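Local structure of putative histidinol-phosphate aminotransferase (Erwinia carotovora atroseptica, 3LY1) at residues P98-G103 against D123-D128; D104-A109 against M114-V119; F294-L299 against R319-A324. The protein probably catalyses a pyridoxal-phosphate-dependent transamination, as a putative histidinol-phosphate aminotransferase of the class-II family. One frame throughout, in Å; residues are numbered along the deposited sequence. Where two conformers were deposited one is given.

How the interactions relate
Interaction 2 belongs to the helix and strand that follow the first loop of interaction 1, so the two are neighbours, with centres about 14 Å apart. They join where Glu99 N lies 2.9 Å from Val119 O, a probable hydrogen bond. One ethanediol touches both. Interaction 3 comes later in the chain, yet its centre is only about 12 Å from that of interaction 1. Leu100 CD1 approaches Phe321 O at 3.5 Å, and Trp125 CH2 approaches Ala324 CB at 3.6 Å. Interactions 2 and 3 do not touch. Interaction 1 carries Tyr102 of the cofactor pocket. The Phe321 side chain of interaction 3 is about 8 Å from the pyridoxal phosphate.

Interaction 1 (P98-G103 against D123-D128); sequences PELTYG and DNWAFD. With PLP (pyridoxal-5'-phosphate), chain E; EDO (1,2-ethanediol), chain G; EDO (1,2-ethanediol), chain L.
Phe127 and Trp125 share a first torsion, with CG anti to the carbonyl carbon (chi1 -74° and -75°), and this carries both rings across to Pro98 and Leu100. The two loops follow strands 94-98 and 115-119, neighbouring parallel strands of the large mixed sheet of the fold type I aminotransferase. Pro98 places CG, with CB beside it, over the face of the Phe127 ring. Its CG sits 3.6 Å from the centroid of the Phe127 ring and only 12° off the ring normal, a CH-pi contact almost over the ring centre. Pro98 CB adds a second touch at 3.9 Å to Phe127 CD1.

Leu100 meets Trp125 through one methyl. Its CD2 lies 3.8 Å from Trp125 CE3, on the benzene part of the indole, and comes in obliquely. Trp125 also meets Trp327 edge-to-face. Asn151 ties down the first loop through hydrogen bonds to Leu100 O and Thr101 OG1. Past Phe127, Asp128 is the N-cap of helix 129-137, with its OD1 bonded to Gly131 N.

This apolar packing joins the two loops a short way from the cofactor pocket; the Leu100 side chain is about 8 Å from that of Asn152, which binds the cofactor. Tyr102, further along the first loop, turns to the cofactor instead. The pyridine ring of pyridoxal phosphate lies over one face of the Tyr102 ring, with PLP C3 3.7 Å above the plane of that ring.

Two ethanediol molecules, probably from the crystallisation liquor, bind the backbone of the first loop. One gives a hydrogen bond from its O2 to Gly103 O at 2.7 Å. The other uses its O2 twice: it donates to Glu99 O at 2.9 Å and accepts from Thr101 N at 3.3 Å.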
loop_
_atom_site.group_PDB
_atom_site.type_symbol
_atom_site.label_atom_id
_atom_site.label_comp_id
_atom_site.label_asym_id
_atom_site.label_seq_id
_atom_site.Cartn_x
_atom_site.Cartn_y
_atom_site.Cartn_z
ATOM N N PRO A 98 -3.959 -23.339 -12.218
ATOM C CA PRO A 98 -3.819 -23.606 -13.654
ATOM C C PRO A 98 -2.438 -23.169 -14.100
ATOM O O PRO A 98 -1.889 -22.228 -13.528
ATOM C CB PRO A 98 -4.901 -22.720 -14.302
ATOM C CG PRO A 98 -5.817 -22.338 -13.191
ATOM C CD PRO A 98 -4.946 -22.260 -11.979
ATOM N N GLU A 99 -1.885 -23.835 -15.103
ATOM C CA GLU A 99 -0.517 -23.585 -15.515
ATOM C C GLU A 99 -0.386 -22.169 -16.090
ATOM O O GLU A 99 0.688 -21.557 -15.974
ATOM C CB GLU A 99 -0.048 -24.634 -16.531
ATOM C CG GLU A 99 1.385 -24.449 -16.976
ATOM C CD GLU A 99 1.942 -25.644 -17.711
ATOM O OE1 GLU A 99 1.175 -26.596 -18.006
ATOM O OE2 GLU A 99 3.156 -25.612 -18.000
ATOM N N LEU A 100 -1.461 -21.675 -16.702
ATOM C CA LEU A 100 -1.480 -20.361 -17.388
ATOM C C LEU A 100 -2.508 -19.434 -16.715
ATOM O O LEU A 100 -3.719 -19.490 -16.975
ATOM C CB LEU A 100 -1.814 -20.489 -18.879
ATOM C CG LEU A 100 -1.765 -19.192 -19.749
ATOM C CD1 LEU A 100 -0.301 -18.740 -19.931
ATOM C CD2 LEU A 100 -2.446 -19.368 -21.126
ATOM N N THR A 101 -2.003 -18.578 -15.837
ATOM C CA THR A 101 -2.815 -17.684 -15.065
ATOM C C THR A 101 -1.989 -16.480 -14.550
ATOM O O THR A 101 -0.830 -16.304 -14.930
ATOM C CB THR A 101 -3.513 -18.470 -13.885
ATOM O OG1 THR A 101 -4.572 -17.664 -13.382
ATOM C CG2 THR A 101 -2.547 -18.840 -12.708
ATOM N N TYR A 102 -2.583 -15.643 -13.707
ATOM C CA TYR A 102 -1.897 -14.467 -13.158
ATOM C C TYR A 102 -0.825 -14.913 -12.150
ATOM O O TYR A 102 -1.135 -15.649 -11.198
ATOM C CB TYR A 102 -2.909 -13.520 -12.518
ATOM C CG TYR A 102 -2.327 -12.181 -12.141
ATOM C CD1 TYR A 102 -1.794 -11.322 -13.121
ATOM C CD2 TYR A 102 -2.297 -11.767 -10.819
ATOM C CE1 TYR A 102 -1.252 -10.104 -12.779
ATOM C CE2 TYR A 102 -1.747 -10.559 -10.465
ATOM C CZ TYR A 102 -1.240 -9.717 -11.444
ATOM O OH TYR A 102 -0.730 -8.487 -11.086
ATOM N N GLY A 103 0.424 -14.480 -12.387
ATOM C CA GLY A 103 1.600 -15.046 -11.705
ATOM C C GLY A 103 1.833 -14.656 -10.254
ATOM O O GLY A 103 2.711 -15.225 -9.597
ATOM N N ASP A 123 -7.244 -28.693 -23.708
ATOM C CA ASP A 123 -6.877 -28.469 -25.116
ATOM C C ASP A 123 -7.552 -27.257 -25.720
ATOM O O ASP A 123 -7.207 -26.883 -26.841
ATOM C CB ASP A 123 -7.128 -29.727 -26.012
ATOM C CG ASP A 123 -8.620 -30.133 -26.105
ATOM O OD1 ASP A 123 -9.517 -29.271 -25.885
ATOM O OD2 ASP A 123 -8.901 -31.326 -26.419
ATOM N N ASN A 124 -8.493 -26.639 -25.007
ATOM C CA ASN A 124 -9.040 -25.349 -25.458
ATOM C C ASN A 124 -8.610 -24.143 -24.617
ATOM O O ASN A 124 -9.215 -23.058 -24.716
ATOM C CB ASN A 124 -10.580 -25.444 -25.604
ATOM C CG ASN A 124 -11.291 -25.705 -24.273
ATOM O OD1 ASN A 124 -10.742 -26.342 -23.376
ATOM N ND2 ASN A 124 -12.508 -25.206 -24.149
ATOM N N TRP A 125 -7.537 -24.320 -23.831
ATOM C CA TRP A 125 -6.935 -23.311 -22.906
ATOM C C TRP A 125 -7.780 -22.988 -21.643
ATOM O O TRP A 125 -7.463 -22.075 -20.889
ATOM C CB TRP A 125 -6.471 -22.017 -23.598
ATOM C CG TRP A 125 -5.150 -22.087 -24.452
ATOM C CD1 TRP A 125 -5.066 -21.861 -25.795
ATOM C CD2 TRP A 125 -3.782 -22.364 -24.017
ATOM N NE1 TRP A 125 -3.760 -21.989 -26.228
ATOM C CE2 TRP A 125 -2.955 -22.302 -25.168
ATOM C CE3 TRP A 125 -3.192 -22.702 -22.792
ATOM C CZ2 TRP A 125 -1.568 -22.551 -25.126
ATOM C CZ3 TRP A 125 -1.805 -22.953 -22.752
ATOM C CH2 TRP A 125 -1.019 -22.880 -23.913
ATOM N N ALA A 126 -8.854 -23.738 -21.448
ATOM C CA ALA A 126 -9.717 -23.598 -20.283
ATOM C C ALA A 126 -9.055 -24.292 -19.096
ATOM O O ALA A 126 -8.183 -25.151 -19.261
ATOM C CB ALA A 126 -11.110 -24.200 -20.553
ATOM N N PHE A 127 -9.496 -23.922 -17.905
ATOM C CA PHE A 127 -9.055 -24.539 -16.689
ATOM C C PHE A 127 -9.450 -26.012 -16.724
ATOM O O PHE A 127 -10.533 -26.333 -17.171
ATOM C CB PHE A 127 -9.752 -23.910 -15.488
ATOM C CG PHE A 127 -9.278 -22.538 -15.113
ATOM C CD1 PHE A 127 -8.359 -21.834 -15.863
ATOM C CD2 PHE A 127 -9.830 -21.923 -13.996
ATOM C CE1 PHE A 127 -7.968 -20.554 -15.450
ATOM C CE2 PHE A 127 -9.446 -20.652 -13.609
ATOM C CZ PHE A 127 -8.537 -19.972 -14.335
ATOM N N ASP A 128 -8.565 -26.891 -16.277
ATOM C CA ASP A 128 -8.927 -28.278 -16.030
ATOM C C ASP A 128 -9.409 -28.363 -14.572
ATOM O O ASP A 128 -8.634 -28.715 -13.669
ATOM C CB ASP A 128 -7.732 -29.186 -16.314
ATOM C CG ASP A 128 -8.018 -30.654 -16.038
ATOM O OD1 ASP A 128 -9.153 -31.016 -15.724
ATOM O OD2 ASP A 128 -7.074 -31.469 -16.120
HETATM N N1 PLP E . -5.579 -9.742 -10.357
HETATM C C2 PLP E . -5.495 -9.852 -11.730
HETATM C C2A PLP E . -6.116 -11.054 -12.397
HETATM C C3 PLP E . -4.810 -8.864 -12.438
HETATM O O3 PLP E . -4.710 -8.982 -13.787
HETATM C C4 PLP E . -4.223 -7.781 -11.747
HETATM C C4A PLP E . -3.595 -6.639 -12.504
HETATM O O4A PLP E . -2.785 -6.956 -13.359
HETATM C C5 PLP E . -4.311 -7.694 -10.353
HETATM C C6 PLP E . -4.991 -8.711 -9.681
HETATM C C5A PLP E . -3.688 -6.564 -9.562
HETATM O O4P PLP E . -4.216 -5.259 -9.864
HETATM P P PLP E . -4.280 -4.116 -8.751
HETATM O O1P PLP E . -3.169 -4.234 -7.755
HETATM O O2P PLP E . -5.645 -4.332 -8.155
HETATM O O3P PLP E . -4.206 -2.859 -9.603
HETATM C C1 EDO G . 1.097 -18.711 -13.229
HETATM O O1 EDO G . 1.838 -18.679 -12.000
HETATM C C2 EDO G . 1.850 -18.155 -14.456
HETATM O O2 EDO G . 1.283 -18.695 -15.694
HETATM C C1 EDO L . 6.981 -16.797 -11.344
HETATM O O1 EDO L . 7.104 -16.816 -9.917
HETATM C C2 EDO L . 6.130 -15.584 -11.692
HETATM O O2 EDO L . 4.802 -15.846 -11.244
#

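Interaction 2 (D104-A109 against M114-V119); sequences DGEHFA and MKVTKV. With EDO (1,2-ethanediol), chain G.
Glu106 and Lys118 form a salt bridge, with the lysine on the exposed side. The Glu106 chain is extended, with CG anti to the backbone N (chi1 162°), and it meets the extended Lys118 chain at about a right angle. Lys118 NZ donates to Glu106 OE2 at 2.9 Å, on the syn side and 23° out of the carboxylate plane. A weak second bond runs from Lys118 NZ to Glu106 OE1 at 3.0 Å. Glu106 OE1 also accepts from an ethanediol O1, although that bond is so short that its exact geometry is doubtful.

At the other end, the backbone closes the turn. Met114 N, of a selenomethionine, donates to Ala109 O at 3.0 Å. Between the two polar ends the contact is apolar. Ala109 CB lies 4.0 Å from Val116 CG2 and 4.3 Å from Met114 SE. Within the helix, Asp104 O accepts from Phe108 N and Gly105 O from Ala109 N. Phe108 points away from the strand and packs on Val239 of the second subunit.

Helix 104-109 and strand 115-119 run nearly antiparallel, at 155°. They are the second and third elements of a beta-alpha-beta crossover that starts with strand 94-98.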
loop_
_atom_site.group_PDB
_atom_site.type_symbol
_atom_site.label_atom_id
_atom_site.label_comp_id
_atom_site.label_asym_id
_atom_site.label_seq_id
_atom_site.Cartn_x
_atom_site.Cartn_y
_atom_site.Cartn_z
ATOM N N ASP A 104 1.100 -13.693 -9.744
ATOM C CA ASP A 104 1.332 -13.233 -8.357
ATOM C C ASP A 104 1.095 -14.292 -7.321
ATOM O O ASP A 104 1.745 -14.280 -6.313
ATOM C CB ASP A 104 0.479 -12.022 -8.001
ATOM C CG ASP A 104 1.040 -10.717 -8.558
ATOM O OD1 ASP A 104 1.942 -10.749 -9.421
ATOM O OD2 ASP A 104 0.567 -9.646 -8.111
ATOM N N GLY A 105 0.139 -15.192 -7.533
ATOM C CA GLY A 105 -0.085 -16.254 -6.577
ATOM C C GLY A 105 1.159 -17.138 -6.428
ATOM O O GLY A 105 1.643 -17.347 -5.321
ATOM N N GLU A 106 1.667 -17.639 -7.550
ATOM C CA GLU A 106 2.889 -18.439 -7.563
ATOM C C GLU A 106 4.089 -17.697 -6.900
ATOM O O GLU A 106 4.881 -18.297 -6.133
ATOM C CB GLU A 106 3.207 -18.864 -9.004
ATOM C CG GLU A 106 4.596 -19.314 -9.229
ATOM C CD GLU A 106 4.820 -19.894 -10.622
ATOM O OE1 GLU A 106 4.135 -19.500 -11.582
ATOM O OE2 GLU A 106 5.716 -20.729 -10.755
ATOM N N HIS A 107 4.228 -16.429 -7.249
ATOM C CA HIS A 107 5.295 -15.557 -6.761
ATOM C C HIS A 107 5.335 -15.520 -5.236
ATOM O O HIS A 107 6.404 -15.758 -4.631
ATOM C CB HIS A 107 5.113 -14.142 -7.342
ATOM C CG HIS A 107 6.037 -13.113 -6.768
ATOM N ND1 HIS A 107 7.315 -12.909 -7.237
ATOM C CD2 HIS A 107 5.842 -12.180 -5.796
ATOM C CE1 HIS A 107 7.888 -11.942 -6.538
ATOM N NE2 HIS A 107 7.017 -11.481 -5.660
ATOM N N PHE A 108 4.195 -15.205 -4.608
ATOM C CA PHE A 108 4.122 -15.134 -3.155
ATOM C C PHE A 108 4.156 -16.530 -2.543
ATOM O O PHE A 108 4.678 -16.728 -1.421
ATOM C CB PHE A 108 2.895 -14.315 -2.693
ATOM C CG PHE A 108 2.938 -12.866 -3.126
ATOM C CD1 PHE A 108 3.941 -12.015 -2.674
ATOM C CD2 PHE A 108 2.003 -12.362 -3.990
ATOM C CE1 PHE A 108 4.009 -10.705 -3.121
ATOM C CE2 PHE A 108 2.065 -11.043 -4.397
ATOM C CZ PHE A 108 3.073 -10.236 -3.960
ATOM N N ALA A 109 3.665 -17.529 -3.281
ATOM C CA ALA A 109 3.741 -18.907 -2.780
ATOM C C ALA A 109 5.178 -19.409 -2.671
ATOM O O ALA A 109 5.574 -20.072 -1.674
ATOM C CB ALA A 109 2.847 -19.874 -3.645
HETATM N N MSE A 114 6.343 -22.647 -0.324
HETATM C CA MSE A 114 5.314 -23.638 -0.633
HETATM C C MSE A 114 5.586 -24.414 -1.928
HETATM O O MSE A 114 6.112 -23.864 -2.922
HETATM C CB MSE A 114 3.960 -22.946 -0.746
HETATM C CG MSE A 114 3.501 -22.358 0.570
HETATM SE SE MSE A 114 1.908 -21.237 0.345
HETATM C CE MSE A 114 0.685 -22.590 -0.467
ATOM N N LYS A 115 5.179 -25.676 -1.928
ATOM C CA LYS A 115 5.025 -26.422 -3.163
ATOM C C LYS A 115 4.037 -25.702 -4.075
ATOM O O LYS A 115 2.992 -25.263 -3.620
ATOM C CB LYS A 115 4.481 -27.809 -2.845
ATOM C CG LYS A 115 4.268 -28.677 -4.050
ATOM C CD LYS A 115 3.827 -30.090 -3.649
ATOM C CE LYS A 115 3.773 -30.992 -4.887
ATOM N NZ LYS A 115 3.665 -32.416 -4.470
ATOM N N VAL A 116 4.357 -25.596 -5.356
ATOM C CA VAL A 116 3.450 -24.983 -6.335
ATOM C C VAL A 116 3.065 -26.069 -7.327
ATOM O O VAL A 116 3.932 -26.646 -7.982
ATOM C CB VAL A 116 4.100 -23.819 -7.068
ATOM C CG1 VAL A 116 3.192 -23.311 -8.158
ATOM C CG2 VAL A 116 4.414 -22.683 -6.081
ATOM N N THR A 117 1.778 -26.379 -7.381
ATOM C CA THR A 117 1.263 -27.482 -8.178
ATOM C C THR A 117 0.454 -26.896 -9.330
ATOM O O THR A 117 -0.661 -26.393 -9.128
ATOM C CB THR A 117 0.412 -28.437 -7.295
ATOM O OG1 THR A 117 1.234 -28.990 -6.257
ATOM C CG2 THR A 117 -0.188 -29.593 -8.130
ATOM N N LYS A 118 1.033 -26.926 -10.531
ATOM C CA LYS A 118 0.404 -26.373 -11.714
ATOM C C LYS A 118 -0.268 -27.492 -12.499
ATOM O O LYS A 118 0.326 -28.562 -12.695
ATOM C CB LYS A 118 1.436 -25.673 -12.612
ATOM C CG LYS A 118 1.966 -24.377 -12.061
ATOM C CD LYS A 118 3.037 -23.784 -12.999
ATOM C CE LYS A 118 3.762 -22.669 -12.290
ATOM N NZ LYS A 118 4.629 -21.908 -13.214
ATOM N N VAL A 119 -1.509 -27.250 -12.908
ATOM C CA VAL A 119 -2.310 -28.191 -13.655
ATOM C C VAL A 119 -2.434 -27.711 -15.100
ATOM O O VAL A 119 -2.887 -26.587 -15.377
ATOM C CB VAL A 119 -3.718 -28.351 -13.021
ATOM C CG1 VAL A 119 -4.588 -29.295 -13.865
ATOM C CG2 VAL A 119 -3.578 -28.820 -11.567
HETATM C C1 EDO G . 1.097 -18.711 -13.229
HETATM O O1 EDO G . 1.838 -18.679 -12.000
HETATM C C2 EDO G . 1.850 -18.155 -14.456
HETATM O O2 EDO G . 1.283 -18.695 -15.694
#

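Interaction 3 (F294-L299 against R319-A324); sequences FVFHQL and RAFPPA
Phe296 reaches from its strand into the 319-324 loop and touches Ala324 and Phe321 with the rim of its ring. CG stands anti to the backbone N (chi1 -156°), and this turns the ring toward the loop. Ala324 makes the closer contact. Its CB lies in the plane of the Phe296 ring at the edge, 3.8 Å from Phe296 CZ and 3.9 Å from Phe296 CE2. Phe321 sits a little further off, with its CD2 4.1 Å from Phe296 CE1. That CD2 atom is also near the plane of the Phe296 ring. The two aromatic side chains cross obliquely. All three residues are buried. Trp327 packs against the Phe296 ring with its plane only about 15° away from parallel.

Strand 294-298 pairs antiparallel with strand 327-331, and the 319-324 loop leads into that second strand. The residues from Phe321 to Ala324 form a type VI beta turn. The peptide bond before Pro323 is cis, and Ala324 N donates to Phe321 O at 3.0 Å. The turn thus brings both Phe321 and Ala324 to the strand.

The other side of the loop is open to solvent. Pro322 and Pro323 are exposed there, and Ala320 points its side chain away from the strand. Arg319 is exposed as well and folds back over its own segment. Phe321 CE1 lies 3.5 Å above the plane of the Arg319 guanidinium, over its centre. Arg319 NH1 gives a weak bond to Ala320 O at 3.0 Å, while Arg319 NH2 binds a citrate, probably from the crystallisation liquor.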
loop_
_atom_site.group_PDB
_atom_site.type_symbol
_atom_site.label_atom_id
_atom_site.label_comp_id
_atom_site.label_asym_id
_atom_site.label_seq_id
_atom_site.Cartn_x
_atom_site.Cartn_y
_atom_site.Cartn_z
ATOM N N PHE A 294 -9.247 -7.405 -22.503
ATOM C CA PHE A 294 -8.094 -7.848 -23.302
ATOM C C PHE A 294 -8.448 -9.112 -24.094
ATOM O O PHE A 294 -9.425 -9.782 -23.768
ATOM C CB PHE A 294 -6.884 -8.153 -22.414
ATOM C CG PHE A 294 -7.197 -9.113 -21.263
ATOM C CD1 PHE A 294 -7.709 -8.629 -20.068
ATOM C CD2 PHE A 294 -6.968 -10.466 -21.384
ATOM C CE1 PHE A 294 -8.001 -9.477 -19.015
ATOM C CE2 PHE A 294 -7.230 -11.339 -20.329
ATOM C CZ PHE A 294 -7.768 -10.843 -19.147
ATOM N N VAL A 295 -7.665 -9.424 -25.132
ATOM C CA VAL A 295 -7.927 -10.582 -25.971
ATOM C C VAL A 295 -6.629 -11.361 -26.100
ATOM O O VAL A 295 -5.519 -10.768 -26.256
ATOM C CB VAL A 295 -8.463 -10.160 -27.387
ATOM C CG1 VAL A 295 -8.546 -11.401 -28.383
ATOM C CG2 VAL A 295 -9.789 -9.440 -27.290
ATOM N N PHE A 296 -6.746 -12.677 -25.981
ATOM C CA PHE A 296 -5.615 -13.558 -26.137
ATOM C C PHE A 296 -5.796 -14.187 -27.509
ATOM O O PHE A 296 -6.822 -14.796 -27.782
ATOM C CB PHE A 296 -5.599 -14.593 -25.007
ATOM C CG PHE A 296 -4.238 -15.187 -24.707
ATOM C CD1 PHE A 296 -3.181 -14.388 -24.291
ATOM C CD2 PHE A 296 -4.061 -16.567 -24.730
ATOM C CE1 PHE A 296 -1.939 -14.950 -23.946
ATOM C CE2 PHE A 296 -2.806 -17.139 -24.383
ATOM C CZ PHE A 296 -1.767 -16.331 -23.997
ATOM N N HIS A 297 -4.847 -13.959 -28.407
ATOM C CA HIS A 297 -4.899 -14.552 -29.755
ATOM C C HIS A 297 -3.578 -15.166 -30.198
ATOM O O HIS A 297 -2.498 -14.856 -29.648
ATOM C CB HIS A 297 -5.427 -13.570 -30.789
ATOM C CG HIS A 297 -4.467 -12.492 -31.218
ATOM N ND1 HIS A 297 -3.534 -12.681 -32.216
ATOM C CD2 HIS A 297 -4.366 -11.186 -30.858
ATOM C CE1 HIS A 297 -2.889 -11.540 -32.443
ATOM N NE2 HIS A 297 -3.377 -10.612 -31.632
ATOM N N GLN A 298 -3.703 -16.042 -31.196
ATOM C CA GLN A 298 -2.593 -16.813 -31.698
ATOM C C GLN A 298 -1.803 -16.013 -32.717
ATOM O O GLN A 298 -2.316 -15.061 -33.312
ATOM C CB GLN A 298 -3.115 -18.115 -32.330
ATOM C CG GLN A 298 -2.079 -19.212 -32.416
ATOM C CD GLN A 298 -2.640 -20.503 -33.035
ATOM O OE1 GLN A 298 -3.791 -20.846 -32.824
ATOM N NE2 GLN A 298 -1.813 -21.203 -33.800
ATOM N N LEU A 299 -0.531 -16.371 -32.860
ATOM C CA LEU A 299 0.336 -15.793 -33.876
ATOM C C LEU A 299 0.944 -16.889 -34.721
ATOM O O LEU A 299 1.193 -18.002 -34.223
ATOM C CB LEU A 299 1.456 -14.980 -33.243
ATOM C CG LEU A 299 1.021 -13.706 -32.536
ATOM C CD1 LEU A 299 2.167 -13.094 -31.698
ATOM C CD2 LEU A 299 0.460 -12.703 -33.585
ATOM N N ARG A 319 3.464 -8.566 -22.747
ATOM C CA ARG A 319 4.645 -9.415 -22.636
ATOM C C ARG A 319 4.330 -10.876 -22.983
ATOM O O ARG A 319 3.176 -11.229 -23.164
ATOM C CB ARG A 319 5.186 -9.314 -21.213
ATOM C CG ARG A 319 4.268 -9.944 -20.135
ATOM C CD ARG A 319 4.978 -9.855 -18.773
ATOM N NE ARG A 319 4.134 -10.320 -17.691
ATOM C CZ ARG A 319 3.928 -11.601 -17.370
ATOM N NH1 ARG A 319 4.515 -12.591 -18.037
ATOM N NH2 ARG A 319 3.113 -11.898 -16.357
ATOM N N ALA A 320 5.363 -11.714 -23.060
ATOM C CA ALA A 320 5.206 -13.173 -23.266
ATOM C C ALA A 320 4.581 -13.819 -22.042
ATOM O O ALA A 320 4.936 -13.474 -20.916
ATOM C CB ALA A 320 6.580 -13.847 -23.549
ATOM N N PHE A 321 3.687 -14.781 -22.290
ATOM C CA PHE A 321 3.048 -15.595 -21.262
ATOM C C PHE A 321 3.321 -17.090 -21.491
ATOM O O PHE A 321 2.443 -17.827 -21.943
ATOM C CB PHE A 321 1.530 -15.312 -21.226
ATOM C CG PHE A 321 1.188 -13.884 -20.858
ATOM C CD1 PHE A 321 1.131 -13.490 -19.528
ATOM C CD2 PHE A 321 0.969 -12.935 -21.835
ATOM C CE1 PHE A 321 0.845 -12.156 -19.180
ATOM C CE2 PHE A 321 0.677 -11.617 -21.493
ATOM C CZ PHE A 321 0.634 -11.235 -20.148
ATOM N N PRO A 322 4.558 -17.550 -21.205
ATOM C CA PRO A 322 4.775 -18.998 -21.274
ATOM C C PRO A 322 3.803 -19.745 -20.340
ATOM O O PRO A 322 3.376 -19.194 -19.311
ATOM C CB PRO A 322 6.252 -19.177 -20.858
ATOM C CG PRO A 322 6.582 -17.978 -20.031
ATOM C CD PRO A 322 5.717 -16.837 -20.651
ATOM N N PRO A 323 3.411 -20.975 -20.714
ATOM C CA PRO A 323 3.839 -21.789 -21.857
ATOM C C PRO A 323 3.100 -21.545 -23.193
ATOM O O PRO A 323 3.336 -22.285 -24.155
ATOM C CB PRO A 323 3.543 -23.207 -21.376
ATOM C CG PRO A 323 2.296 -22.999 -20.560
ATOM C CD PRO A 323 2.566 -21.753 -19.794
ATOM N N ALA A 324 2.253 -20.521 -23.269
ATOM C CA ALA A 324 1.532 -20.220 -24.513
ATOM C C ALA A 324 2.421 -19.349 -25.390
ATOM O O ALA A 324 2.159 -18.158 -25.596
ATOM C CB ALA A 324 0.237 -19.520 -24.213
#